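Local coordinates for beta-galactosidase (Marinomonas sp. ef1, PDB 6Y2K), which hydrolyses beta-galactosides as a cold-active, hexameric family 42 glycoside hydrolase, probably releasing the terminal galactose of its substrates, at residues His291-Ala296 and Arg441-Met446; Gly450-Ile455 and Arg611-Gly616. All coordinates share one frame; numbering follows the deposited sequence.

Contact 1 (His291-Ala296 and Arg441-Met446)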
loop_
_atom_site.group_PDB
_atom_site.type_symbol
_atom_site.label_atom_id
_atom_site.label_comp_id
_atom_site.label_asym_id
_atom_site.label_seq_id
_atom_site.Cartn_x
_atom_site.Cartn_y
_atom_site.Cartn_z
ATOM N N HIS A 291 -4.925 -2.413 27.462
ATOM C CA HIS A 291 -5.135 -3.723 26.862
ATOM C C HIS A 291 -6.029 -4.541 27.798
ATOM O O HIS A 291 -5.903 -4.416 29.020
ATOM C CB HIS A 291 -3.800 -4.435 26.619
ATOM C CG HIS A 291 -3.932 -5.728 25.883
ATOM N ND1 HIS A 291 -4.109 -6.936 26.529
ATOM C CD2 HIS A 291 -3.902 -6.007 24.558
ATOM C CE1 HIS A 291 -4.197 -7.900 25.627
ATOM N NE2 HIS A 291 -4.072 -7.364 24.424
ATOM N N PRO A 292 -6.948 -5.361 27.243
ATOM C CA PRO A 292 -7.891 -6.120 28.103
ATOM C C PRO A 292 -7.287 -7.017 29.195
ATOM O O PRO A 292 -7.978 -7.328 30.178
ATOM C CB PRO A 292 -8.642 -6.979 27.093
ATOM C CG PRO A 292 -8.665 -6.133 25.870
ATOM C CD PRO A 292 -7.299 -5.521 25.819
ATOM N N ASP A 293 -6.021 -7.415 29.027
ATOM C CA ASP A 293 -5.298 -8.255 29.988
ATOM C C ASP A 293 -4.189 -7.567 30.790
ATOM O O ASP A 293 -3.471 -8.234 31.542
ATOM C CB ASP A 293 -4.719 -9.460 29.245
ATOM C CG ASP A 293 -5.773 -10.208 28.481
ATOM O OD1 ASP A 293 -6.865 -10.446 29.077
ATOM O OD2 ASP A 293 -5.544 -10.520 27.283
ATOM N N ALA A 294 -4.064 -6.248 30.668
ATOM C CA ALA A 294 -2.969 -5.529 31.309
ATOM C C ALA A 294 -3.091 -5.582 32.832
ATOM O O ALA A 294 -2.113 -5.849 33.529
ATOM C CB ALA A 294 -2.924 -4.087 30.822
ATOM N N GLY A 295 -4.300 -5.342 33.332
ATOM C CA GLY A 295 -4.585 -5.463 34.764
ATOM C C GLY A 295 -4.691 -6.918 35.179
ATOM O O GLY A 295 -4.034 -7.351 36.123
ATOM N N ALA A 296 -5.529 -7.651 34.447
ATOM C CA ALA A 296 -5.804 -9.071 34.684
ATOM C C ALA A 296 -4.566 -9.924 34.918
ATOM O O ALA A 296 -4.508 -10.674 35.891
ATOM C CB ALA A 296 -6.615 -9.637 33.524
ATOM N N ARG A 441 1.110 -13.511 26.168
ATOM C CA ARG A 441 0.349 -13.952 24.983
ATOM C C ARG A 441 -0.331 -15.326 25.172
ATOM O O ARG A 441 -1.415 -15.557 24.617
ATOM C CB ARG A 441 1.226 -13.933 23.730
ATOM C CG ARG A 441 1.734 -12.549 23.346
ATOM C CD ARG A 441 0.611 -11.578 23.017
ATOM N NE ARG A 441 1.090 -10.210 22.796
ATOM C CZ ARG A 441 0.299 -9.149 22.626
ATOM N NH1 ARG A 441 -1.027 -9.269 22.630
ATOM N NH2 ARG A 441 0.830 -7.947 22.437
ATOM N N MET A 442 0.280 -16.210 25.959
ATOM C CA MET A 442 -0.399 -17.461 26.354
ATOM C C MET A 442 -1.608 -17.126 27.240
ATOM O O MET A 442 -2.685 -17.693 27.065
ATOM C CB MET A 442 0.546 -18.433 27.071
ATOM C CG MET A 442 1.636 -19.020 26.175
ATOM S SD MET A 442 2.299 -20.579 26.795
ATOM C CE MET A 442 1.076 -21.728 26.174
ATOM N N TYR A 443 -1.421 -16.168 28.152
ATOM C CA TYR A 443 -2.482 -15.708 29.043
ATOM C C TYR A 443 -3.636 -15.051 28.271
ATOM O O TYR A 443 -4.805 -15.323 28.555
ATOM C CB TYR A 443 -1.903 -14.752 30.095
ATOM C CG TYR A 443 -2.902 -14.229 31.105
ATOM C CD1 TYR A 443 -3.235 -14.972 32.245
ATOM C CD2 TYR A 443 -3.493 -12.985 30.936
ATOM C CE1 TYR A 443 -4.133 -14.479 33.185
ATOM C CE2 TYR A 443 -4.395 -12.486 31.860
ATOM C CZ TYR A 443 -4.715 -13.234 32.980
ATOM O OH TYR A 443 -5.616 -12.719 33.875
ATOM N N GLU A 444 -3.302 -14.196 27.303
ATOM C CA GLU A 444 -4.301 -13.558 26.438
ATOM C C GLU A 444 -5.195 -14.579 25.731
ATOM O O GLU A 444 -6.411 -14.398 25.676
ATOM C CB GLU A 444 -3.623 -12.657 25.400
ATOM C CG GLU A 444 -4.561 -12.024 24.383
ATOM C CD GLU A 444 -3.833 -11.140 23.384
ATOM O OE1 GLU A 444 -4.314 -10.020 23.112
ATOM O OE2 GLU A 444 -2.781 -11.571 22.868
ATOM N N ALA A 445 -4.583 -15.631 25.192
ATOM C CA ALA A 445 -5.324 -16.727 24.553
ATOM C C ALA A 445 -6.304 -17.418 25.520
ATOM O O ALA A 445 -7.455 -17.681 25.159
ATOM C CB ALA A 445 -4.357 -17.740 23.956
ATOM N N MET A 446 -5.849 -17.691 26.744
ATOM C CA MET A 446 -6.717 -18.247 27.801
ATOM C C MET A 446 -7.903 -17.332 28.073
ATOM O O MET A 446 -9.053 -17.791 28.183
ATOM C CB MET A 446 -5.952 -18.429 29.115
ATOM C CG MET A 446 -4.877 -19.504 29.106
ATOM S SD MET A 446 -3.959 -19.459 30.661
ATOM C CE MET A 446 -2.881 -20.849 30.392
#
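A histidine-carboxylate hydrogen bond carries the polar half of this contact. His291 NE2 donates to Glu444 OE1 over 3.0 Å; the oxygen lies in the plane of the imidazole, but the bond is bent (131° at the hydrogen) and meets OE1 from above the carboxylate plane. Glu444 reaches across fully extended, with CG anti to its backbone N. One helical turn back, Arg441 NH1 forms a salt bridge with the other oxygen, Glu444 OE2, at 2.9 Å, so both oxygens have a donor, which probably limits rotation of the carboxylate; the same NH1 also pairs with Glu282. On its far nitrogen the imidazole is held from its own turn, where Asp293 N donates to His291 ND1 at 3.2 Å, and this double use orients the ring inside the type I turn His291-Ala294. An alanine in place of Glu444 would probably leave His291 NE2 without its acceptor and Arg441 with one carboxylate fewer, loosening the join.

Asp293 brings a second carboxylate close, its OD2 lying 3.4 Å from Glu444 CG and 4.4 Å from Glu444 OE1. The like charges are probably offset by Arg441 on one and by Arg447 and Arg611, both salt-bridged to OD1, on the other.

The apolar half belongs to Tyr443, whose ring, with CG anti to the backbone N (chi1 -179°), presents its edge to Asp293 CB and Ala296 CB, the latter 4.0 Å from CE2. Its hydroxyl is hydrogen-bonded to Asp300.

The turn leading into helix 294-305, within the TIM-barrel family region, thus packs on helix 435-448 of the trimerisation region, whose Met442 and Ala445 touch helix 585-598 while Tyr443 also rests on strand 453-456.

Contact 2 (Gly450-Ile455 and Arg611-Gly616)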
loop_
_atom_site.group_PDB
_atom_site.type_symbol
_atom_site.label_atom_id
_atom_site.label_comp_id
_atom_site.label_asym_id
_atom_site.label_seq_id
_atom_site.Cartn_x
_atom_site.Cartn_y
_atom_site.Cartn_z
ATOM N N GLY A 450 -12.401 -17.174 27.610
ATOM C CA GLY A 450 -13.269 -16.999 28.761
ATOM C C GLY A 450 -12.824 -17.669 30.048
ATOM O O GLY A 450 -13.614 -17.749 30.987
ATOM N N LEU A 451 -11.569 -18.116 30.121
ATOM C CA LEU A 451 -11.093 -18.872 31.285
ATOM C C LEU A 451 -10.727 -17.954 32.464
ATOM O O LEU A 451 -10.157 -16.876 32.265
ATOM C CB LEU A 451 -9.880 -19.724 30.907
ATOM C CG LEU A 451 -10.136 -20.862 29.916
ATOM C CD1 LEU A 451 -8.840 -21.377 29.311
ATOM C CD2 LEU A 451 -10.889 -22.006 30.583
ATOM N N SER A 452 -11.076 -18.390 33.678
ATOM C CA SER A 452 -10.579 -17.790 34.922
ATOM C C SER A 452 -9.278 -18.487 35.310
ATOM O O SER A 452 -9.205 -19.724 35.329
ATOM C CB SER A 452 -11.620 -17.911 36.047
ATOM O OG SER A 452 -12.805 -17.175 35.732
ATOM N N VAL A 453 -8.257 -17.693 35.622
ATOM C CA VAL A 453 -6.876 -18.177 35.724
ATOM C C VAL A 453 -6.214 -17.811 37.060
ATOM O O VAL A 453 -6.500 -16.751 37.633
ATOM C CB VAL A 453 -6.048 -17.576 34.555
ATOM C CG1 VAL A 453 -4.597 -18.013 34.601
ATOM C CG2 VAL A 453 -6.675 -17.963 33.225
ATOM N N ASP A 454 -5.362 -18.713 37.550
ATOM C CA ASP A 454 -4.355 -18.417 38.578
ATOM C C ASP A 454 -2.999 -18.390 37.908
ATOM O O ASP A 454 -2.720 -19.201 37.020
ATOM C CB ASP A 454 -4.298 -19.505 39.661
ATOM C CG ASP A 454 -5.348 -19.334 40.736
ATOM O OD1 ASP A 454 -6.309 -18.565 40.547
ATOM O OD2 ASP A 454 -5.187 -19.972 41.792
ATOM N N ILE A 455 -2.158 -17.457 38.334
ATOM C CA ILE A 455 -0.743 -17.471 37.983
ATOM C C ILE A 455 -0.003 -17.859 39.255
ATOM O O ILE A 455 -0.218 -17.257 40.308
ATOM C CB ILE A 455 -0.270 -16.118 37.416
ATOM C CG1 ILE A 455 -0.993 -15.853 36.084
ATOM C CG2 ILE A 455 1.246 -16.106 37.245
ATOM C CD1 ILE A 455 -0.647 -14.529 35.414
ATOM N N ARG A 611 -14.123 -9.683 28.053
ATOM C CA ARG A 611 -13.490 -10.560 29.018
ATOM C C ARG A 611 -14.520 -10.910 30.077
ATOM O O ARG A 611 -15.460 -10.145 30.305
ATOM C CB ARG A 611 -12.292 -9.867 29.672
ATOM C CG ARG A 611 -11.133 -9.549 28.727
ATOM C CD ARG A 611 -10.428 -10.831 28.316
ATOM N NE ARG A 611 -9.204 -10.592 27.567
ATOM C CZ ARG A 611 -9.135 -10.350 26.257
ATOM N NH1 ARG A 611 -10.231 -10.272 25.499
ATOM N NH2 ARG A 611 -7.949 -10.159 25.695
ATOM N N VAL A 612 -14.320 -12.069 30.701
ATOM C CA VAL A 612 -15.196 -12.593 31.745
ATOM C C VAL A 612 -14.336 -13.241 32.834
ATOM O O VAL A 612 -13.254 -13.782 32.565
ATOM C CB VAL A 612 -16.200 -13.624 31.176
ATOM C CG1 VAL A 612 -17.037 -14.264 32.280
ATOM C CG2 VAL A 612 -17.134 -12.962 30.188
ATOM N N ARG A 613 -14.809 -13.158 34.067
ATOM C CA ARG A 613 -14.192 -13.885 35.175
ATOM C C ARG A 613 -15.266 -14.207 36.216
ATOM O O ARG A 613 -16.242 -13.465 36.343
ATOM C CB ARG A 613 -13.037 -13.080 35.797
ATOM C CG ARG A 613 -12.105 -13.948 36.617
ATOM C CD ARG A 613 -10.854 -13.232 37.114
ATOM N NE ARG A 613 -9.895 -14.226 37.576
ATOM C CZ ARG A 613 -9.966 -14.908 38.721
ATOM N NH1 ARG A 613 -9.039 -15.828 38.984
ATOM N NH2 ARG A 613 -10.942 -14.690 39.611
ATOM N N GLU A 614 -15.086 -15.322 36.923
ATOM C CA GLU A 614 -16.030 -15.767 37.953
ATOM C C GLU A 614 -15.444 -15.699 39.357
ATOM O O GLU A 614 -14.261 -15.964 39.554
ATOM C CB GLU A 614 -16.458 -17.207 37.692
ATOM C CG GLU A 614 -17.117 -17.408 36.339
ATOM C CD GLU A 614 -17.732 -18.791 36.168
ATOM O OE1 GLU A 614 -18.442 -18.982 35.161
ATOM O OE2 GLU A 614 -17.522 -19.679 37.033
ATOM N N ARG A 615 -16.295 -15.347 40.319
ATOM C CA ARG A 615 -16.028 -15.543 41.745
ATOM C C ARG A 615 -17.220 -16.274 42.358
ATOM O O ARG A 615 -18.275 -15.675 42.585
ATOM C CB ARG A 615 -15.805 -14.203 42.445
ATOM C CG ARG A 615 -14.498 -13.536 42.040
ATOM C CD ARG A 615 -14.179 -12.310 42.881
ATOM N NE ARG A 615 -13.954 -12.644 44.290
ATOM C CZ ARG A 615 -13.809 -11.758 45.276
ATOM N NH1 ARG A 615 -13.853 -10.447 45.043
ATOM N NH2 ARG A 615 -13.610 -12.191 46.517
ATOM N N GLY A 616 -17.051 -17.573 42.591
ATOM C CA GLY A 616 -18.142 -18.439 43.038
ATOM C C GLY A 616 -19.317 -18.393 42.075
ATOM O O GLY A 616 -19.181 -18.742 40.904
HETATM O O HOH W 1 -10.571 -14.247 33.364
HETATM O O HOH W 2 -8.278 -14.844 35.445
#
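The touching parts of the two backbones run 52° apart and come closest at Ser452 and Arg613, whose CA atoms are 5.3 Å from each other, so the chains cross obliquely and are joined through side chains and water. Gly450, at positive phi, is the C' residue of the Schellman motif that ends helix 435-448 and turns the chain into this crossing.

Ser452 OG, anti to its carbonyl carbon, accepts a nearly straight hydrogen bond from Glu614 N at 3.2 Å and also rests against Arg613 CG. Arg613 extends from CG to NE alongside the other chain, and its NH1 donates to Val453 O at 3.0 Å; the carbonyl oxygen lies in the guanidinium plane, although the donor stands above the carbonyl plane. Ser452 CB covers one guanidinium face towards its rim. Water 2 accepts from both Arg613 NE and Val453 N, and water 1 sits between Leu451 O and Val612 O, within hydrogen-bonding distance of both. Ser408 O and Ser343 O take NH2.

Asp454 OD1 is 4.2 Å from Arg613 NH1, too far for direct pairing, with carboxylate and guanidinium nearly coplanar; OD1 is engaged by Arg303 and Gly410 N, while OD2 bonds Tyr465 OH.

Directional hydrogen bonds and two bridging waters, rather than apolar burial, therefore define this junction, and the positive charge of Arg613 is probably stabilised by the surrounding carbonyl oxygens.

How the contacts relate
Contact 1 closes before contact 2 opens along the chain, and their centres lie 11 Å apart on the same side of the chain's centre. Helix 435-448 of contact 1 leads directly into strand 453-456 of contact 2, an outermost strand of the mixed sheet within this chain, and Tyr443 packs on Val453 where the two meet. A salt bridge from Asp293 OD1 to Arg611 NE, 2.8 Å long, ties them again, with Pro292 packed on the same guanidinium. Together they join three parts: the TIM-barrel region, the trimerisation region and the C-terminal antiparallel sheet, of which 610-615 is one outer strand within this chain; no other subunit touches the segments of either contact.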